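Local structure of acinetobacter secreted protease CpaA (Acinetobacter nosocomialis M2, 6O38) at residues A[55-60]-A[73-78]; A[296-301]-A[329-334]; A[316-321]-A[340-345]. The protein is a secreted zinc metalloprotease that forms a complex with its chaperone CpaB and is probably exported by the type II secretion system. All coordinates share one frame; numbering follows the deposited sequence.

In the fold
Contact 1, contact 3 and the 329-334 side of contact 2 fall in StcE-type beta-sandwich regions. Contact 1 comes first along the chain, in the small sheet of strands 35-37, 58-61 and 71-74. The segments of contacts 2 and 3 alternate further on. Contact 3 pairs 318-320 with 341-344, in a small sheet that 350-353 completes. Its strand order matches that of the sheet of contact 1, so the same arrangement recurs. Contact 2 sets 296-301, in the loop between strands 277-288 and 305-310, against strand 330-335. The centres of contacts 2 and 3 are about 10 Å apart, and the loop also bonds to Gln320. Contact 1 lies on the opposite side of the chain's centre, about 51 Å and 58 Å from them, centre to centre.

Contact 1. Residues A[55-60]-A[73-78]; sequences AYSSYL and KINSGD
Ser58 and Ile74 form an antiparallel hydrogen-bonded pair, and both backbone bonds of the pair are made. Ser58 N donates to Ile74 O at 2.8 Å. Ile74 N donates to Ser58 O at 2.6 Å. Next to this pair, Asn75 OD1 takes two donors. Ser57 OG reaches Asn75 OD1 at 3.0 Å, tilted 34° from the carbonyl plane. Lys73 NZ meets a lone pair of Asn75 OD1 at 2.9 Å. Lys73 is extended until its last bend, chi4 -64°, which turns NZ back to that oxygen. Asn75 ND2 donates to Thr115 OG1, so both ends of the amide have partners. Asn75 N is held by Asp78 OD2 across a type II turn. Ser58 OG is bonded to Val33 O. The apolar stem of Lys73 runs alongside Tyr59, pointing the same way, with Lys73 CG 3.7 Å from Tyr59 CE1. On the other face of the sheet, Ile74 CD1 packs 4.1 Å from Leu60 CB. Glu92 of the chaperone CpaB packs on Tyr59. Strand 35-37 flanks 58-61 in parallel. Leu60 and Ile74 lie against Ile50 of strand 47-52. On strand 79-85, Leu60 touches Phe82 and Ile74 touches Tyr80.

Contact 2. Residues A[296-301]-A[329-334]; sequences AILPNM and DKVVIV
Leu298 and Met301, a selenomethionine here, are the loop residues that meet Asp329 and the start of strand 330-335. The loop segment has no regular structure, and no hydrogen bond joins it to 329-334. The touching parts run in nearly opposite directions, 153° apart. Leu298 comes first. It points toward the strand, and Leu298 CD1 lies 4.2 Å from Val331 CG1. The same side chain rests on Pro322 and on Val308 of strand 305-310. The chain then continues through Pro299 and Asn300. Asn300 OD1 accepts from Gln324 N, which ties the loop to a neighbouring one. Met301 follows and makes the larger part of the contact. Its side chain and that of Asp329 reach toward each other, tip to tip. CB and CG of Met301 each lie 3.4 Å from Asp329 OD2. The side chain bends at chi2, -67°, and again at chi3, -64°. This second bend places Met301 CE 3.5 Å from Lys330 O. Met301 SE lies 4.1 Å from Val331 CG2. Val331 also packs on Trp368. The contact has no hydrogen bond and mixes carbon-to-oxygen packing with apolar touches. Asp329 OD2 accepts from Thr258 OG1 and Gln326 N. These two donors would help to accommodate a charge on this buried carboxylate, while the selenomethionine offers it only carbon.

Contact 3. Residues A[316-321]-A[340-345]; sequences QPTLQL and DTYINA
Thr341 and Gln316 open a parallel pairing of strands 318-320 and 341-344, part of the small sheet of this StcE-type beta-sandwich repeat. Thr341 OG1 donates to Gln316 O at 2.7 Å, nearly along the C=O axis. OG1 lies anti to the carbonyl carbon, chi1 -69°. CG2 of Thr341 also packs on Leu319 CG, at 3.8 Å. Tyr342 faces the same side of the sheet as Thr318. Its N donates to Pro317 O, and Tyr342 O accepts from Leu319 N at 2.7 Å. Ile343 turns to the opposite face, where the apolar side chains gather. Ile343 CD1 sits 3.6 Å from Leu319 CB, the side chains lying side by side. Ile343 CG2 packs 3.8 Å from Leu321 CG, the side chains crossing at about a right angle. Strand 350-353 pairs with 341-344 along its other edge. Asn344 continues the ladder: its N donates to Leu319 O and its O accepts from Leu321 N. On the face of Tyr342, the amides of Gln320 and Asn344 are turned 23° apart, and Gln320 OE1 lies 3.3 Å from Asn344 CB. Ala345 and Leu321 both rest on Trp368 of strand 367-381. Gln320 NE2 lies 3.7 Å from Ala345 C.

Contact 1. Residues A[55-60]-A[73-78]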
ATOM      1  N   ALA A  55       3.451  30.458   7.239  1.00 80.89           N
ATOM      2  CA  ALA A  55       4.397  29.847   6.313  1.00 83.26           C
ATOM      3  C   ALA A  55       4.274  28.329   6.305  1.00 81.07           C
ATOM      4  O   ALA A  55       4.523  27.695   5.274  1.00 82.23           O
ATOM      5  CB  ALA A  55       5.823  30.264   6.668  1.00 86.92           C
ATOM      6  N   TYR A  56       3.896  27.733   7.433  1.00 81.14           N
ATOM      7  CA  TYR A  56       3.728  26.291   7.528  1.00 79.16           C
ATOM      8  C   TYR A  56       2.337  25.887   7.062  1.00 76.09           C
ATOM      9  O   TYR A  56       1.351  26.582   7.328  1.00 74.49           O
ATOM     10  CB  TYR A  56       3.953  25.811   8.963  1.00 78.14           C
ATOM     11  CG  TYR A  56       5.392  25.876   9.422  1.00 81.55           C
ATOM     12  CD1 TYR A  56       6.427  26.035   8.507  1.00 85.07           C
ATOM     13  CD2 TYR A  56       5.717  25.773  10.768  1.00 81.60           C
ATOM     14  CE1 TYR A  56       7.744  26.092   8.923  1.00 88.43           C
ATOM     15  CE2 TYR A  56       7.030  25.830  11.192  1.00 84.93           C
ATOM     16  CZ  TYR A  56       8.040  25.990  10.266  1.00 88.33           C
ATOM     17  OH  TYR A  56       9.349  26.046  10.684  1.00 92.11           O
ATOM     18  N   SER A  57       2.264  24.757   6.365  1.00 74.54           N
ATOM     19  CA  SER A  57       0.990  24.244   5.890  1.00 72.46           C
ATOM     20  C   SER A  57       0.223  23.572   7.023  1.00 69.86           C
ATOM     21  O   SER A  57       0.807  23.053   7.979  1.00 69.75           O
ATOM     22  CB  SER A  57       1.200  23.252   4.747  1.00 74.09           C
ATOM     23  OG  SER A  57       1.763  23.890   3.614  1.00 77.34           O
ATOM     24  N   SER A  58      -1.101  23.588   6.905  1.00 69.07           N
ATOM     25  CA  SER A  58      -1.988  22.933   7.851  1.00 67.49           C
ATOM     26  C   SER A  58      -2.818  21.884   7.125  1.00 66.80           C
ATOM     27  O   SER A  58      -2.945  21.902   5.897  1.00 67.42           O
ATOM     28  CB  SER A  58      -2.903  23.944   8.552  1.00 66.91           C
ATOM     29  OG  SER A  58      -2.151  24.838   9.355  1.00 67.76           O
ATOM     30  N   TYR A  59      -3.383  20.960   7.897  1.00 64.40           N
ATOM     31  CA  TYR A  59      -4.115  19.828   7.348  1.00 63.52           C
ATOM     32  C   TYR A  59      -5.417  19.650   8.112  1.00 62.10           C
ATOM     33  O   TYR A  59      -5.421  19.636   9.347  1.00 62.16           O
ATOM     34  CB  TYR A  59      -3.264  18.556   7.404  1.00 64.10           C
ATOM     35  CG  TYR A  59      -1.951  18.700   6.667  1.00 66.16           C
ATOM     36  CD1 TYR A  59      -1.866  18.441   5.305  1.00 67.28           C
ATOM     37  CD2 TYR A  59      -0.802  19.111   7.328  1.00 67.47           C
ATOM     38  CE1 TYR A  59      -0.671  18.579   4.625  1.00 69.93           C
ATOM     39  CE2 TYR A  59       0.398  19.252   6.656  1.00 69.94           C
ATOM     40  CZ  TYR A  59       0.458  18.983   5.305  1.00 71.33           C
ATOM     41  OH  TYR A  59       1.650  19.123   4.633  1.00 74.53           O
ATOM     42  N   LEU A  60      -6.516  19.512   7.375  1.00 62.62           N
ATOM     43  CA  LEU A  60      -7.856  19.486   7.943  1.00 61.80           C
ATOM     44  C   LEU A  60      -8.443  18.084   7.850  1.00 61.37           C
ATOM     45  O   LEU A  60      -8.440  17.474   6.774  1.00 61.37           O
ATOM     46  CB  LEU A  60      -8.769  20.483   7.226  1.00 61.74           C
ATOM     47  CG  LEU A  60     -10.249  20.451   7.615  1.00 61.24           C
ATOM     48  CD1 LEU A  60     -10.428  20.787   9.087  1.00 62.05           C
ATOM     49  CD2 LEU A  60     -11.056  21.400   6.742  1.00 61.52           C
ATOM     50  N   LYS A  73      -5.195  20.014   2.350  1.00 63.40           N
ATOM     51  CA  LYS A  73      -3.952  20.744   2.560  1.00 65.23           C
ATOM     52  C   LYS A  73      -4.257  22.237   2.585  1.00 65.86           C
ATOM     53  O   LYS A  73      -4.740  22.793   1.592  1.00 67.16           O
ATOM     54  CB  LYS A  73      -2.939  20.413   1.465  1.00 68.02           C
ATOM     55  CG  LYS A  73      -1.514  20.853   1.769  1.00 70.33           C
ATOM     56  CD  LYS A  73      -0.566  20.433   0.654  1.00 73.73           C
ATOM     57  CE  LYS A  73       0.892  20.578   1.068  1.00 76.27           C
ATOM     58  NZ  LYS A  73       1.273  21.991   1.334  1.00 77.54           N
ATOM     59  N   ILE A  74      -3.980  22.880   3.715  1.00 66.68           N
ATOM     60  CA  ILE A  74      -4.230  24.305   3.895  1.00 67.32           C
ATOM     61  C   ILE A  74      -2.906  25.043   3.751  1.00 69.79           C
ATOM     62  O   ILE A  74      -1.960  24.788   4.504  1.00 69.79           O
ATOM     63  CB  ILE A  74      -4.878  24.594   5.258  1.00 65.31           C
ATOM     64  CG1 ILE A  74      -6.248  23.919   5.355  1.00 63.45           C
ATOM     65  CG2 ILE A  74      -5.006  26.091   5.479  1.00 66.31           C
ATOM     66  CD1 ILE A  74      -6.956  24.163   6.670  1.00 62.19           C
ATOM     67  N   ASN A  75      -2.840  25.955   2.788  1.00 69.22           N
ATOM     68  CA  ASN A  75      -1.649  26.751   2.533  1.00 72.44           C
ATOM     69  C   ASN A  75      -1.926  28.219   2.822  1.00 73.44           C
ATOM     70  O   ASN A  75      -3.065  28.633   3.059  1.00 71.98           O
ATOM     71  CB  ASN A  75      -1.173  26.572   1.086  1.00 75.50           C
ATOM     72  CG  ASN A  75      -0.795  25.139   0.769  1.00 75.15           C
ATOM     73  OD1 ASN A  75       0.272  24.665   1.159  1.00 76.02           O
ATOM     74  ND2 ASN A  75      -1.670  24.440   0.054  1.00 74.21           N
ATOM     75  N   SER A  76      -0.857  29.012   2.804  1.00 76.33           N
ATOM     76  CA  SER A  76      -0.976  30.447   3.025  1.00 77.96           C
ATOM     77  C   SER A  76      -1.767  31.080   1.887  1.00 79.66           C
ATOM     78  O   SER A  76      -1.395  30.952   0.715  1.00 82.19           O
ATOM     79  CB  SER A  76       0.408  31.080   3.139  1.00 81.20           C
ATOM     80  OG  SER A  76       0.317  32.479   3.346  1.00 83.08           O
ATOM     81  N   GLY A  77      -2.859  31.762   2.230  1.00 78.68           N
ATOM     82  CA  GLY A  77      -3.727  32.383   1.254  1.00 80.43           C
ATOM     83  C   GLY A  77      -5.004  31.622   0.968  1.00 78.06           C
ATOM     84  O   GLY A  77      -5.881  32.158   0.279  1.00 79.50           O
ATOM     85  N   ASP A  78      -5.134  30.399   1.472  1.00 74.83           N
ATOM     86  CA  ASP A  78      -6.342  29.614   1.264  1.00 72.66           C
ATOM     87  C   ASP A  78      -7.468  30.102   2.168  1.00 71.06           C
ATOM     88  O   ASP A  78      -7.243  30.549   3.296  1.00 70.31           O
ATOM     89  CB  ASP A  78      -6.073  28.131   1.523  1.00 70.13           C
ATOM     90  CG  ASP A  78      -5.394  27.444   0.353  1.00 72.15           C
ATOM     91  OD1 ASP A  78      -5.607  27.881  -0.797  1.00 75.69           O
ATOM     92  OD2 ASP A  78      -4.651  26.466   0.582  1.00 71.20           O
TER

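Contact 2. Residues A[296-301]-A[329-334]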
ATOM      1  N   ALA A 296      -6.146 -32.330   3.611  1.00 36.65           N
ATOM      2  CA  ALA A 296      -5.016 -33.041   3.018  1.00 37.08           C
ATOM      3  C   ALA A 296      -4.958 -32.821   1.511  1.00 36.71           C
ATOM      4  O   ALA A 296      -3.871 -32.702   0.934  1.00 36.89           O
ATOM      5  CB  ALA A 296      -5.105 -34.531   3.341  1.00 37.78           C
ATOM      6  N   ILE A 297      -6.116 -32.763   0.860  1.00 36.82           N
ATOM      7  CA  ILE A 297      -6.221 -32.408  -0.549  1.00 36.53           C
ATOM      8  C   ILE A 297      -6.767 -30.988  -0.608  1.00 35.83           C
ATOM      9  O   ILE A 297      -7.907 -30.737  -0.201  1.00 35.54           O
ATOM     10  CB  ILE A 297      -7.114 -33.385  -1.323  1.00 36.69           C
ATOM     11  CG1 ILE A 297      -6.551 -34.806  -1.234  1.00 37.30           C
ATOM     12  CG2 ILE A 297      -7.252 -32.947  -2.774  1.00 36.41           C
ATOM     13  CD1 ILE A 297      -7.294 -35.814  -2.083  1.00 37.41           C
ATOM     14  N   LEU A 298      -5.955 -30.061  -1.110  1.00 35.09           N
ATOM     15  CA  LEU A 298      -6.357 -28.665  -1.142  1.00 34.39           C
ATOM     16  C   LEU A 298      -7.559 -28.488  -2.070  1.00 34.11           C
ATOM     17  O   LEU A 298      -7.687 -29.191  -3.077  1.00 34.49           O
ATOM     18  CB  LEU A 298      -5.197 -27.785  -1.601  1.00 34.25           C
ATOM     19  CG  LEU A 298      -4.027 -27.678  -0.618  1.00 34.62           C
ATOM     20  CD1 LEU A 298      -2.921 -26.800  -1.182  1.00 34.62           C
ATOM     21  CD2 LEU A 298      -4.501 -27.151   0.729  1.00 34.34           C
ATOM     22  N   PRO A 299      -8.459 -27.560  -1.752  1.00 34.95           N
ATOM     23  CA  PRO A 299      -9.694 -27.435  -2.531  1.00 35.00           C
ATOM     24  C   PRO A 299      -9.429 -26.895  -3.927  1.00 34.93           C
ATOM     25  O   PRO A 299      -8.434 -26.218  -4.190  1.00 34.53           O
ATOM     26  CB  PRO A 299     -10.532 -26.452  -1.707  1.00 34.57           C
ATOM     27  CG  PRO A 299      -9.521 -25.632  -0.976  1.00 33.97           C
ATOM     28  CD  PRO A 299      -8.391 -26.574  -0.659  1.00 34.42           C
ATOM     29  N   ASN A 300     -10.350 -27.220  -4.832  1.00 34.07           N
ATOM     30  CA  ASN A 300     -10.272 -26.713  -6.194  1.00 33.96           C
ATOM     31  C   ASN A 300     -10.384 -25.193  -6.195  1.00 33.39           C
ATOM     32  O   ASN A 300     -11.147 -24.610  -5.420  1.00 33.10           O
ATOM     33  CB  ASN A 300     -11.375 -27.328  -7.054  1.00 34.50           C
ATOM     34  CG  ASN A 300     -11.202 -28.824  -7.237  1.00 34.90           C
ATOM     35  OD1 ASN A 300     -10.089 -29.344  -7.169  1.00 34.87           O
ATOM     36  ND2 ASN A 300     -12.306 -29.523  -7.470  1.00 35.27           N
HETATM   37  N   MSE A 301      -9.611 -24.555  -7.068  1.00 34.18           N
HETATM   38  CA  MSE A 301      -9.536 -23.099  -7.110  1.00 32.93           C
HETATM   39  C   MSE A 301     -10.886 -22.452  -7.408  1.00 33.01           C
HETATM   40  O   MSE A 301     -11.532 -22.766  -8.409  1.00 33.56           O
HETATM   41  CB  MSE A 301      -8.511 -22.649  -8.153  1.00 34.70           C
HETATM   42  CG  MSE A 301      -7.138 -23.282  -8.000  1.00 35.08           C
HETATM   43 SE   MSE A 301      -6.183 -22.740  -6.388  0.66 35.01          SE
HETATM   44  CE  MSE A 301      -5.960 -20.843  -6.776  1.00 33.45           C
ATOM     45  N   ASP A 329      -3.367 -19.699 -11.900  1.00 31.62           N
ATOM     46  CA  ASP A 329      -3.733 -19.832 -10.497  1.00 31.54           C
ATOM     47  C   ASP A 329      -2.488 -20.070  -9.652  1.00 32.10           C
ATOM     48  O   ASP A 329      -1.552 -20.755 -10.073  1.00 32.89           O
ATOM     49  CB  ASP A 329      -4.729 -20.979 -10.313  1.00 32.11           C
ATOM     50  CG  ASP A 329      -6.124 -20.621 -10.788  1.00 31.92           C
ATOM     51  OD1 ASP A 329      -6.379 -19.426 -11.040  1.00 31.22           O
ATOM     52  OD2 ASP A 329      -6.968 -21.534 -10.911  1.00 32.75           O
ATOM     53  N   LYS A 330      -2.480 -19.497  -8.450  1.00 31.05           N
ATOM     54  CA  LYS A 330      -1.312 -19.535  -7.583  1.00 31.63           C
ATOM     55  C   LYS A 330      -1.689 -20.090  -6.218  1.00 31.92           C
ATOM     56  O   LYS A 330      -2.777 -19.818  -5.702  1.00 31.41           O
ATOM     57  CB  LYS A 330      -0.697 -18.139  -7.424  1.00 31.36           C
ATOM     58  CG  LYS A 330      -0.091 -17.582  -8.698  1.00 31.62           C
ATOM     59  CD  LYS A 330       0.605 -16.257  -8.442  1.00 31.87           C
ATOM     60  CE  LYS A 330       1.245 -15.721  -9.710  1.00 32.49           C
ATOM     61  NZ  LYS A 330       2.332 -14.747  -9.411  1.00 33.67           N
ATOM     62  N   VAL A 331      -0.777 -20.866  -5.639  1.00 30.89           N
ATOM     63  CA  VAL A 331      -0.907 -21.371  -4.279  1.00 31.37           C
ATOM     64  C   VAL A 331       0.341 -20.964  -3.510  1.00 31.83           C
ATOM     65  O   VAL A 331       1.461 -21.287  -3.921  1.00 32.63           O
ATOM     66  CB  VAL A 331      -1.099 -22.896  -4.243  1.00 32.46           C
ATOM     67  CG1 VAL A 331      -1.038 -23.402  -2.811  1.00 32.95           C
ATOM     68  CG2 VAL A 331      -2.423 -23.276  -4.886  1.00 32.24           C
ATOM     69  N   VAL A 332       0.147 -20.257  -2.401  1.00 33.61           N
ATOM     70  CA  VAL A 332       1.229 -19.861  -1.508  1.00 34.22           C
ATOM     71  C   VAL A 332       1.062 -20.624  -0.204  1.00 34.82           C
ATOM     72  O   VAL A 332      -0.024 -20.628   0.385  1.00 34.24           O
ATOM     73  CB  VAL A 332       1.234 -18.342  -1.262  1.00 33.59           C
ATOM     74  CG1 VAL A 332       2.342 -17.967  -0.290  1.00 34.44           C
ATOM     75  CG2 VAL A 332       1.392 -17.593  -2.575  1.00 33.18           C
ATOM     76  N   ILE A 333       2.129 -21.279   0.240  1.00 34.30           N
ATOM     77  CA  ILE A 333       2.104 -22.073   1.461  1.00 34.98           C
ATOM     78  C   ILE A 333       3.173 -21.541   2.403  1.00 35.66           C
ATOM     79  O   ILE A 333       4.340 -21.405   2.016  1.00 36.43           O
ATOM     80  CB  ILE A 333       2.319 -23.568   1.167  1.00 36.01           C
ATOM     81  CG1 ILE A 333       1.258 -24.066   0.183  1.00 35.51           C
ATOM     82  CG2 ILE A 333       2.264 -24.376   2.453  1.00 36.60           C
ATOM     83  CD1 ILE A 333       1.426 -25.506  -0.227  1.00 36.79           C
ATOM     84  N   VAL A 334       2.770 -21.228   3.632  1.00 38.68           N
ATOM     85  CA  VAL A 334       3.686 -20.797   4.678  1.00 39.40           C
ATOM     86  C   VAL A 334       3.615 -21.820   5.802  1.00 40.13           C
ATOM     87  O   VAL A 334       2.568 -22.429   6.051  1.00 39.64           O
ATOM     88  CB  VAL A 334       3.374 -19.371   5.191  1.00 38.65           C
ATOM     89  CG1 VAL A 334       2.909 -18.483   4.046  1.00 37.83           C
ATOM     90  CG2 VAL A 334       2.342 -19.395   6.307  1.00 38.26           C
TER

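Contact 3. Residues A[316-321]-A[340-345]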
ATOM      1  N   GLN A 316      -0.095 -30.764   8.866  1.00 41.55           N
ATOM      2  CA  GLN A 316      -0.487 -31.867   8.010  1.00 41.72           C
ATOM      3  C   GLN A 316       0.768 -32.511   7.437  1.00 42.66           C
ATOM      4  O   GLN A 316       1.686 -31.804   7.005  1.00 42.79           O
ATOM      5  CB  GLN A 316      -1.397 -31.383   6.870  1.00 40.87           C
ATOM      6  CG  GLN A 316      -2.369 -32.427   6.353  1.00 40.98           C
ATOM      7  CD  GLN A 316      -3.500 -32.698   7.325  1.00 40.90           C
ATOM      8  OE1 GLN A 316      -3.465 -33.667   8.084  1.00 41.50           O
ATOM      9  NE2 GLN A 316      -4.511 -31.838   7.310  1.00 40.34           N
ATOM     10  N   PRO A 317       0.847 -33.844   7.432  1.00 39.81           N
ATOM     11  CA  PRO A 317       2.069 -34.484   6.915  1.00 40.85           C
ATOM     12  C   PRO A 317       2.247 -34.314   5.419  1.00 40.68           C
ATOM     13  O   PRO A 317       3.375 -34.104   4.955  1.00 41.44           O
ATOM     14  CB  PRO A 317       1.879 -35.955   7.309  1.00 41.45           C
ATOM     15  CG  PRO A 317       0.398 -36.127   7.388  1.00 40.58           C
ATOM     16  CD  PRO A 317      -0.123 -34.830   7.938  1.00 39.80           C
ATOM     17  N   THR A 318       1.168 -34.399   4.645  1.00 39.13           N
ATOM     18  CA  THR A 318       1.219 -34.240   3.200  1.00 38.89           C
ATOM     19  C   THR A 318       0.094 -33.322   2.748  1.00 37.63           C
ATOM     20  O   THR A 318      -0.998 -33.322   3.323  1.00 37.04           O
ATOM     21  CB  THR A 318       1.106 -35.587   2.460  1.00 39.20           C
ATOM     22  OG1 THR A 318      -0.203 -36.136   2.656  1.00 38.57           O
ATOM     23  CG2 THR A 318       2.148 -36.577   2.962  1.00 40.42           C
ATOM     24  N   LEU A 319       0.372 -32.535   1.711  1.00 37.83           N
ATOM     25  CA  LEU A 319      -0.625 -31.671   1.094  1.00 36.73           C
ATOM     26  C   LEU A 319      -0.647 -31.930  -0.402  1.00 36.60           C
ATOM     27  O   LEU A 319       0.408 -31.999  -1.042  1.00 37.16           O
ATOM     28  CB  LEU A 319      -0.340 -30.190   1.366  1.00 36.28           C
ATOM     29  CG  LEU A 319      -0.555 -29.685   2.792  1.00 36.02           C
ATOM     30  CD1 LEU A 319      -0.272 -28.194   2.874  1.00 35.48           C
ATOM     31  CD2 LEU A 319      -1.970 -29.990   3.253  1.00 35.56           C
ATOM     32  N   GLN A 320      -1.847 -32.068  -0.955  1.00 36.98           N
ATOM     33  CA  GLN A 320      -2.042 -32.251  -2.385  1.00 36.74           C
ATOM     34  C   GLN A 320      -2.509 -30.928  -2.979  1.00 35.90           C
ATOM     35  O   GLN A 320      -3.533 -30.382  -2.556  1.00 35.35           O
ATOM     36  CB  GLN A 320      -3.065 -33.355  -2.656  1.00 36.88           C
ATOM     37  CG  GLN A 320      -3.247 -33.714  -4.124  1.00 37.09           C
ATOM     38  CD  GLN A 320      -2.155 -34.629  -4.645  1.00 38.21           C
ATOM     39  OE1 GLN A 320      -1.292 -35.080  -3.891  1.00 39.44           O
ATOM     40  NE2 GLN A 320      -2.189 -34.912  -5.943  1.00 38.37           N
ATOM     41  N   LEU A 321      -1.750 -30.413  -3.945  1.00 34.44           N
ATOM     42  CA  LEU A 321      -2.134 -29.179  -4.611  1.00 33.69           C
ATOM     43  C   LEU A 321      -3.474 -29.372  -5.321  1.00 33.14           C
ATOM     44  O   LEU A 321      -3.835 -30.501  -5.674  1.00 33.33           O
ATOM     45  CB  LEU A 321      -1.049 -28.755  -5.600  1.00 33.60           C
ATOM     46  CG  LEU A 321       0.239 -28.249  -4.943  1.00 34.23           C
ATOM     47  CD1 LEU A 321       1.275 -27.858  -5.984  1.00 34.09           C
ATOM     48  CD2 LEU A 321      -0.058 -27.078  -4.015  1.00 34.12           C
ATOM     49  N   ASP A 340       8.286 -30.942   8.897  1.00 45.48           N
ATOM     50  CA  ASP A 340       8.113 -30.648   7.484  1.00 45.09           C
ATOM     51  C   ASP A 340       6.747 -31.117   6.994  1.00 44.02           C
ATOM     52  O   ASP A 340       6.066 -31.928   7.630  1.00 43.85           O
ATOM     53  CB  ASP A 340       9.210 -31.313   6.653  1.00 46.68           C
ATOM     54  CG  ASP A 340      10.583 -30.733   6.923  1.00 47.84           C
ATOM     55  OD1 ASP A 340      10.681 -29.768   7.709  1.00 47.37           O
ATOM     56  OD2 ASP A 340      11.564 -31.245   6.344  1.00 49.23           O
ATOM     57  N   THR A 341       6.352 -30.595   5.836  1.00 42.46           N
ATOM     58  CA  THR A 341       5.130 -31.001   5.157  1.00 41.52           C
ATOM     59  C   THR A 341       5.449 -31.244   3.691  1.00 41.99           C
ATOM     60  O   THR A 341       6.049 -30.386   3.035  1.00 42.17           O
ATOM     61  CB  THR A 341       4.032 -29.940   5.293  1.00 39.92           C
ATOM     62  OG1 THR A 341       3.589 -29.880   6.655  1.00 39.57           O
ATOM     63  CG2 THR A 341       2.851 -30.270   4.390  1.00 39.06           C
ATOM     64  N   TYR A 342       5.052 -32.406   3.183  1.00 39.86           N
ATOM     65  CA  TYR A 342       5.293 -32.738   1.788  1.00 40.26           C
ATOM     66  C   TYR A 342       4.187 -32.173   0.906  1.00 38.82           C
ATOM     67  O   TYR A 342       3.011 -32.166   1.283  1.00 37.83           O
ATOM     68  CB  TYR A 342       5.395 -34.252   1.610  1.00 40.92           C
ATOM     69  CG  TYR A 342       6.588 -34.858   2.311  1.00 42.57           C
ATOM     70  CD1 TYR A 342       7.864 -34.749   1.770  1.00 43.96           C
ATOM     71  CD2 TYR A 342       6.443 -35.533   3.516  1.00 42.79           C
ATOM     72  CE1 TYR A 342       8.960 -35.298   2.408  1.00 45.50           C
ATOM     73  CE2 TYR A 342       7.534 -36.085   4.162  1.00 44.21           C
ATOM     74  CZ  TYR A 342       8.790 -35.964   3.603  1.00 45.57           C
ATOM     75  OH  TYR A 342       9.880 -36.512   4.240  1.00 47.14           O
ATOM     76  N   ILE A 343       4.574 -31.692  -0.273  1.00 39.19           N
ATOM     77  CA  ILE A 343       3.655 -31.096  -1.233  1.00 37.75           C
ATOM     78  C   ILE A 343       3.691 -31.936  -2.500  1.00 37.50           C
ATOM     79  O   ILE A 343       4.772 -32.244  -3.015  1.00 38.28           O
ATOM     80  CB  ILE A 343       4.024 -29.634  -1.542  1.00 37.50           C
ATOM     81  CG1 ILE A 343       4.129 -28.819  -0.252  1.00 37.92           C
ATOM     82  CG2 ILE A 343       3.001 -29.013  -2.482  1.00 36.01           C
ATOM     83  CD1 ILE A 343       2.846 -28.756   0.535  1.00 36.67           C
ATOM     84  N   ASN A 344       2.514 -32.307  -3.000  1.00 38.14           N
ATOM     85  CA  ASN A 344       2.408 -33.162  -4.170  1.00 38.01           C
ATOM     86  C   ASN A 344       1.391 -32.589  -5.148  1.00 36.69           C
ATOM     87  O   ASN A 344       0.507 -31.811  -4.778  1.00 36.00           O
ATOM     88  CB  ASN A 344       2.016 -34.597  -3.788  1.00 38.54           C
ATOM     89  CG  ASN A 344       3.062 -35.276  -2.928  1.00 40.29           C
ATOM     90  OD1 ASN A 344       4.111 -35.692  -3.421  1.00 41.46           O
ATOM     91  ND2 ASN A 344       2.782 -35.392  -1.635  1.00 40.77           N
ATOM     92  N   ALA A 345       1.531 -32.993  -6.408  1.00 33.89           N
ATOM     93  CA  ALA A 345       0.615 -32.601  -7.467  1.00 32.98           C
ATOM     94  C   ALA A 345       0.389 -33.791  -8.387  1.00 33.16           C
ATOM     95  O   ALA A 345       1.142 -34.767  -8.368  1.00 33.96           O
ATOM     96  CB  ALA A 345       1.142 -31.399  -8.260  1.00 32.53           C
TER